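Local coordinates for protein PaaA (Enterobacter agglomerans, PDB 5FF5) that belongs to the ThiF/E1-like family and probably adenylates a precursor peptide on the way to the bicyclic core of pantocin A, at residues A[266-272]-A[355-361]; A[248-252]-A[281-285]. One frame throughout, in Å; residues are numbered along the deposited sequence.

Contact 1: A[266-272]-A[355-361]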
loop_
_atom_site.group_PDB
_atom_site.type_symbol
_atom_site.label_atom_id
_atom_site.label_comp_id
_atom_site.label_asym_id
_atom_site.label_seq_id
_atom_site.Cartn_x
_atom_site.Cartn_y
_atom_site.Cartn_z
ATOM N N LEU A 266 -3.492 11.073 11.286
ATOM C CA LEU A 266 -3.693 10.525 12.639
ATOM C C LEU A 266 -4.615 9.284 12.719
ATOM O O LEU A 266 -4.279 8.301 13.380
ATOM C CB LEU A 266 -4.213 11.630 13.560
ATOM C CG LEU A 266 -3.215 12.758 13.894
ATOM C CD1 LEU A 266 -3.839 13.772 14.829
ATOM C CD2 LEU A 266 -1.921 12.226 14.518
ATOM N N GLU A 267 -5.752 9.310 12.030
ATOM C CA GLU A 267 -6.616 8.125 11.936
ATOM C C GLU A 267 -7.313 8.093 10.580
ATOM O O GLU A 267 -7.683 9.129 10.039
ATOM C CB GLU A 267 -7.702 8.093 13.016
ATOM C CG GLU A 267 -8.803 9.091 12.728
ATOM C CD GLU A 267 -10.104 8.768 13.422
ATOM O OE1 GLU A 267 -10.124 7.805 14.217
ATOM O OE2 GLU A 267 -11.113 9.459 13.135
ATOM N N ILE A 268 -7.506 6.898 10.043
ATOM C CA ILE A 268 -8.056 6.747 8.715
ATOM C C ILE A 268 -9.362 6.012 8.831
ATOM O O ILE A 268 -9.534 5.211 9.755
ATOM C CB ILE A 268 -7.131 5.934 7.801
ATOM C CG1 ILE A 268 -6.923 4.551 8.415
ATOM C CG2 ILE A 268 -5.785 6.606 7.625
ATOM C CD1 ILE A 268 -6.167 3.609 7.519
ATOM N N SER A 269 -10.264 6.244 7.883
ATOM C CA SER A 269 -11.496 5.476 7.838
ATOM C C SER A 269 -11.733 5.104 6.373
ATOM O O SER A 269 -11.341 5.843 5.478
ATOM C CB SER A 269 -12.669 6.260 8.435
ATOM O OG SER A 269 -13.159 7.238 7.535
ATOM N N VAL A 270 -12.280 3.920 6.122
ATOM C CA VAL A 270 -12.600 3.533 4.757
ATOM C C VAL A 270 -13.937 2.806 4.613
ATOM O O VAL A 270 -14.212 1.831 5.317
ATOM C CB VAL A 270 -11.479 2.693 4.125
ATOM C CG1 VAL A 270 -11.919 2.149 2.775
ATOM C CG2 VAL A 270 -10.236 3.533 3.961
ATOM N N GLY A 271 -14.794 3.329 3.742
ATOM C CA GLY A 271 -16.131 2.799 3.594
ATOM C C GLY A 271 -17.085 3.647 4.385
ATOM O O GLY A 271 -16.679 4.635 5.007
ATOM N N PRO A 272 -18.356 3.244 4.408
ATOM C CA PRO A 272 -18.858 1.972 3.879
ATOM C C PRO A 272 -18.951 1.897 2.365
ATOM O O PRO A 272 -18.913 2.927 1.698
ATOM C CB PRO A 272 -20.256 1.882 4.489
ATOM C CG PRO A 272 -20.678 3.292 4.628
ATOM C CD PRO A 272 -19.439 4.070 4.970
ATOM N N LYS A 355 -20.148 -1.195 6.429
ATOM C CA LYS A 355 -19.312 -0.911 7.606
ATOM C C LYS A 355 -18.207 0.147 7.398
ATOM O O LYS A 355 -17.714 0.344 6.293
ATOM C CB LYS A 355 -18.670 -2.200 8.108
ATOM C CG LYS A 355 -19.641 -3.289 8.491
ATOM C CD LYS A 355 -18.902 -4.455 9.138
ATOM C CE LYS A 355 -19.853 -5.607 9.375
ATOM N NZ LYS A 355 -20.336 -6.183 8.090
ATOM N N LYS A 356 -17.797 0.814 8.472
ATOM C CA LYS A 356 -16.735 1.809 8.365
ATOM C C LYS A 356 -15.595 1.436 9.289
ATOM O O LYS A 356 -15.789 1.353 10.498
ATOM C CB LYS A 356 -17.279 3.197 8.714
ATOM C CG LYS A 356 -16.325 4.351 8.487
ATOM C CD LYS A 356 -16.978 5.672 8.846
ATOM C CE LYS A 356 -15.956 6.814 8.909
ATOM N NZ LYS A 356 -16.501 8.045 9.582
ATOM N N PHE A 357 -14.395 1.267 8.736
ATOM C CA PHE A 357 -13.241 0.778 9.501
ATOM C C PHE A 357 -12.344 1.950 9.863
ATOM O O PHE A 357 -11.966 2.733 8.999
ATOM C CB PHE A 357 -12.494 -0.287 8.692
ATOM C CG PHE A 357 -11.249 -0.791 9.344
ATOM C CD1 PHE A 357 -11.316 -1.580 10.492
ATOM C CD2 PHE A 357 -10.003 -0.506 8.803
ATOM C CE1 PHE A 357 -10.155 -2.062 11.107
ATOM C CE2 PHE A 357 -8.833 -0.983 9.406
ATOM C CZ PHE A 357 -8.910 -1.765 10.563
ATOM N N ILE A 358 -12.067 2.101 11.154
ATOM C CA ILE A 358 -11.311 3.243 11.664
ATOM C C ILE A 358 -10.039 2.817 12.357
ATOM O O ILE A 358 -10.073 2.045 13.304
ATOM C CB ILE A 358 -12.154 4.072 12.653
ATOM C CG1 ILE A 358 -13.492 4.457 12.011
ATOM C CG2 ILE A 358 -11.405 5.315 13.080
ATOM C CD1 ILE A 358 -14.450 5.079 12.960
ATOM N N LEU A 359 -8.912 3.355 11.914
ATOM C CA LEU A 359 -7.633 2.926 12.443
ATOM C C LEU A 359 -6.751 4.106 12.807
ATOM O O LEU A 359 -6.401 4.908 11.948
ATOM C CB LEU A 359 -6.918 2.030 11.423
ATOM C CG LEU A 359 -5.444 1.780 11.741
ATOM C CD1 LEU A 359 -5.316 0.884 12.957
ATOM C CD2 LEU A 359 -4.701 1.200 10.542
ATOM N N SER A 360 -6.383 4.195 14.083
ATOM C CA SER A 360 -5.420 5.186 14.543
ATOM C C SER A 360 -4.061 4.825 13.984
ATOM O O SER A 360 -3.678 3.664 14.004
ATOM C CB SER A 360 -5.365 5.243 16.068
ATOM O OG SER A 360 -4.271 6.032 16.507
ATOM N N LEU A 361 -3.340 5.801 13.458
ATOM C CA LEU A 361 -1.987 5.541 12.999
ATOM C C LEU A 361 -0.999 5.871 14.088
ATOM O O LEU A 361 0.208 5.890 13.867
ATOM C CB LEU A 361 -1.690 6.311 11.718
ATOM C CG LEU A 361 -2.612 5.708 10.661
ATOM C CD1 LEU A 361 -2.330 6.248 9.273
ATOM C CD2 LEU A 361 -2.432 4.196 10.696
#
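I268 lies across L359 and L361, its CG1 3.9 Å from L359 CB and its CG2 3.8 Å from L361 CD1. The pairing beneath is antiparallel: strands 267-272 and 355-360 run side by side, axes 4.6 Å apart at 165°, in the mixed sheet of the Rossmann-like ThiF fold. They belong to its antiparallel part, beyond the parallel strands. I268 exchanges two backbone hydrogen bonds with L359 (I268 N to L359 O 3.0 Å, L359 N to I268 O 2.9 Å). V270 N reaches F357 O at 3.1 Å, whereas the return bond from F357 N to V270 O is weak at 3.5 Å; at the other end L361 N donates a hydrogen bond to L266 O at 2.7 Å.

Alternation sorts the side chains. The apolar I268, V270, F357 and L359 share one face, where helix 326-345 covers I268 and V270 with I331, M332 and V336. F357 meets the F364 ring of the second subunit, so bulky apolar residues suit a face that also joins the dimer. The other face carries E267, S269, I358 and S360. Serine suits the buried position 269 because it is small and its hydroxyl is satisfied by a hydrogen bond to G262 O on the preceding strand, while the aliphatic part of K356 passes by, CE 3.1 Å from S269 OG.

G271 suits its place because a side chain would strike both the K355 carbonyl and the carbonyl of V270. A cis peptide then leads into P272, whose CA makes a CA-H...O contact with K355 O at 3.1 Å.

Contact 2: A[248-252]-A[281-285]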
loop_
_atom_site.group_PDB
_atom_site.type_symbol
_atom_site.label_atom_id
_atom_site.label_comp_id
_atom_site.label_asym_id
_atom_site.label_seq_id
_atom_site.Cartn_x
_atom_site.Cartn_y
_atom_site.Cartn_z
ATOM N N HIS A 248 -24.383 10.356 -4.865
ATOM C CA HIS A 248 -25.059 9.273 -4.161
ATOM C C HIS A 248 -26.480 8.975 -4.690
ATOM O O HIS A 248 -26.852 7.809 -4.876
ATOM C CB HIS A 248 -25.119 9.593 -2.670
ATOM C CG HIS A 248 -24.026 8.950 -1.873
ATOM N ND1 HIS A 248 -23.321 9.620 -0.896
ATOM C CD2 HIS A 248 -23.507 7.702 -1.919
ATOM C CE1 HIS A 248 -22.411 8.817 -0.381
ATOM N NE2 HIS A 248 -22.505 7.645 -0.982
ATOM N N SER A 249 -27.283 10.009 -4.923
ATOM C CA SER A 249 -28.611 9.789 -5.479
ATOM C C SER A 249 -28.503 9.198 -6.889
ATOM O O SER A 249 -29.229 8.259 -7.261
ATOM C CB SER A 249 -29.420 11.084 -5.502
ATOM O OG SER A 249 -30.715 10.862 -6.051
ATOM N N ILE A 250 -27.613 9.769 -7.687
ATOM C CA ILE A 250 -27.399 9.246 -9.025
ATOM C C ILE A 250 -27.030 7.763 -8.939
ATOM O O ILE A 250 -27.487 6.936 -9.734
ATOM C CB ILE A 250 -26.298 10.019 -9.759
ATOM C CG1 ILE A 250 -26.606 11.516 -9.750
ATOM C CG2 ILE A 250 -26.140 9.482 -11.168
ATOM C CD1 ILE A 250 -25.500 12.388 -10.276
ATOM N N ALA A 251 -26.194 7.440 -7.956
ATOM C CA ALA A 251 -25.717 6.079 -7.751
ATOM C C ALA A 251 -26.849 5.147 -7.356
ATOM O O ALA A 251 -27.025 4.103 -7.966
ATOM C CB ALA A 251 -24.625 6.061 -6.702
ATOM N N LYS A 252 -27.641 5.533 -6.360
ATOM C CA LYS A 252 -28.799 4.723 -5.980
ATOM C C LYS A 252 -29.744 4.477 -7.177
ATOM O O LYS A 252 -30.254 3.366 -7.381
ATOM C CB LYS A 252 -29.567 5.398 -4.850
ATOM C CG LYS A 252 -30.793 4.630 -4.397
ATOM C CD LYS A 252 -31.464 5.303 -3.196
ATOM C CE LYS A 252 -30.647 5.149 -1.907
ATOM N NZ LYS A 252 -31.316 5.774 -0.716
ATOM N N SER A 281 -29.538 -1.356 2.809
ATOM C CA SER A 281 -30.040 -0.029 3.130
ATOM C C SER A 281 -29.201 0.982 2.337
ATOM O O SER A 281 -27.988 0.793 2.149
ATOM C CB SER A 281 -30.004 0.231 4.639
ATOM O OG SER A 281 -30.731 -0.771 5.340
ATOM N N GLY A 282 -29.865 2.026 1.848
ATOM C CA GLY A 282 -29.239 3.029 1.007
ATOM C C GLY A 282 -28.687 4.180 1.815
ATOM O O GLY A 282 -28.800 4.183 3.046
ATOM N N PHE A 283 -28.038 5.124 1.134
ATOM C CA PHE A 283 -27.443 6.291 1.793
ATOM C C PHE A 283 -28.514 7.090 2.532
ATOM O O PHE A 283 -28.272 7.600 3.634
ATOM C CB PHE A 283 -26.736 7.184 0.772
ATOM C CG PHE A 283 -26.169 8.448 1.356
ATOM C CD1 PHE A 283 -25.415 8.425 2.509
ATOM C CD2 PHE A 283 -26.404 9.667 0.745
ATOM C CE1 PHE A 283 -24.900 9.596 3.045
ATOM C CE2 PHE A 283 -25.896 10.834 1.272
ATOM C CZ PHE A 283 -25.137 10.798 2.426
ATOM N N ASP A 284 -29.681 7.230 1.896
ATOM C CA ASP A 284 -30.828 7.901 2.501
ATOM C C ASP A 284 -31.200 7.327 3.845
ATOM O O ASP A 284 -31.275 8.037 4.839
ATOM C CB ASP A 284 -32.034 7.807 1.588
ATOM C CG ASP A 284 -32.062 8.898 0.566
ATOM O OD1 ASP A 284 -31.969 10.078 0.979
ATOM O OD2 ASP A 284 -32.165 8.576 -0.639
ATOM N N GLU A 285 -31.404 6.017 3.860
ATOM C CA GLU A 285 -31.791 5.303 5.068
ATOM C C GLU A 285 -30.898 5.610 6.288
ATOM O O GLU A 285 -31.387 5.640 7.421
ATOM C CB GLU A 285 -31.792 3.793 4.793
#
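Three residues supply most of the buried surface where helix 243-254 meets loop 281-285: K252, H248 and F283. H248 and K252 stand one turn apart, as the helical hydrogen bond from K252 N to H248 O (2.8 Å) records, so both direct their CA-to-CB bonds at the loop. The imidazole of H248 and the phenyl ring of F283 form a face-to-face stack, centroids 4.1 Å apart and planes inclined by 27°; H248 ND1 comes within 3.5 Å of F283 CD2. Flat rings suit this join, since each covers a face of the other.

The side chain of K252 reaches across to the loop, NZ 3.8 Å from G282 CA, and NZ makes a salt bridge with D284 OD2 at 2.9 Å. A long, flexible lysine spans the gap with its charged end near the surface, where exposed D284 supplies the opposite charge. A CB on G282 would collide with K252 CE, so glycine fits the close approach.

The loop belongs to the connection between strand 267-274 and helix 326-345, and the contact joins it to helix 243-254, the helix of a beta-alpha-beta crossover between parallel strands 227-229 and 258-263 of the Rossmann-like sheet. H248 also packs on V258 and E260 of strand 258-263 and meets the ring of Y274 edge-to-face, while I250, out of reach of the loop, touches L218 and E219 of helix 215-222.

Contact 1 is a buried strand pair within the sheet, and contact 2 a smaller surface join between a helix and a loop; they bury 610 and 242 Å². Backbone hydrogen bonds dominate the first, with apolar side chains facing a helix and the second subunit, whereas the second rests mainly on side chains, in a ring stack and a salt bridge. No segment is common to both, yet the elements adjoin: strand 267-274 leads into the loop of contact 2, and strand 258-263, beside it in the sheet, packs against H248. Their centres lie 21 Å apart and their nearest atoms about 7 Å, without touching.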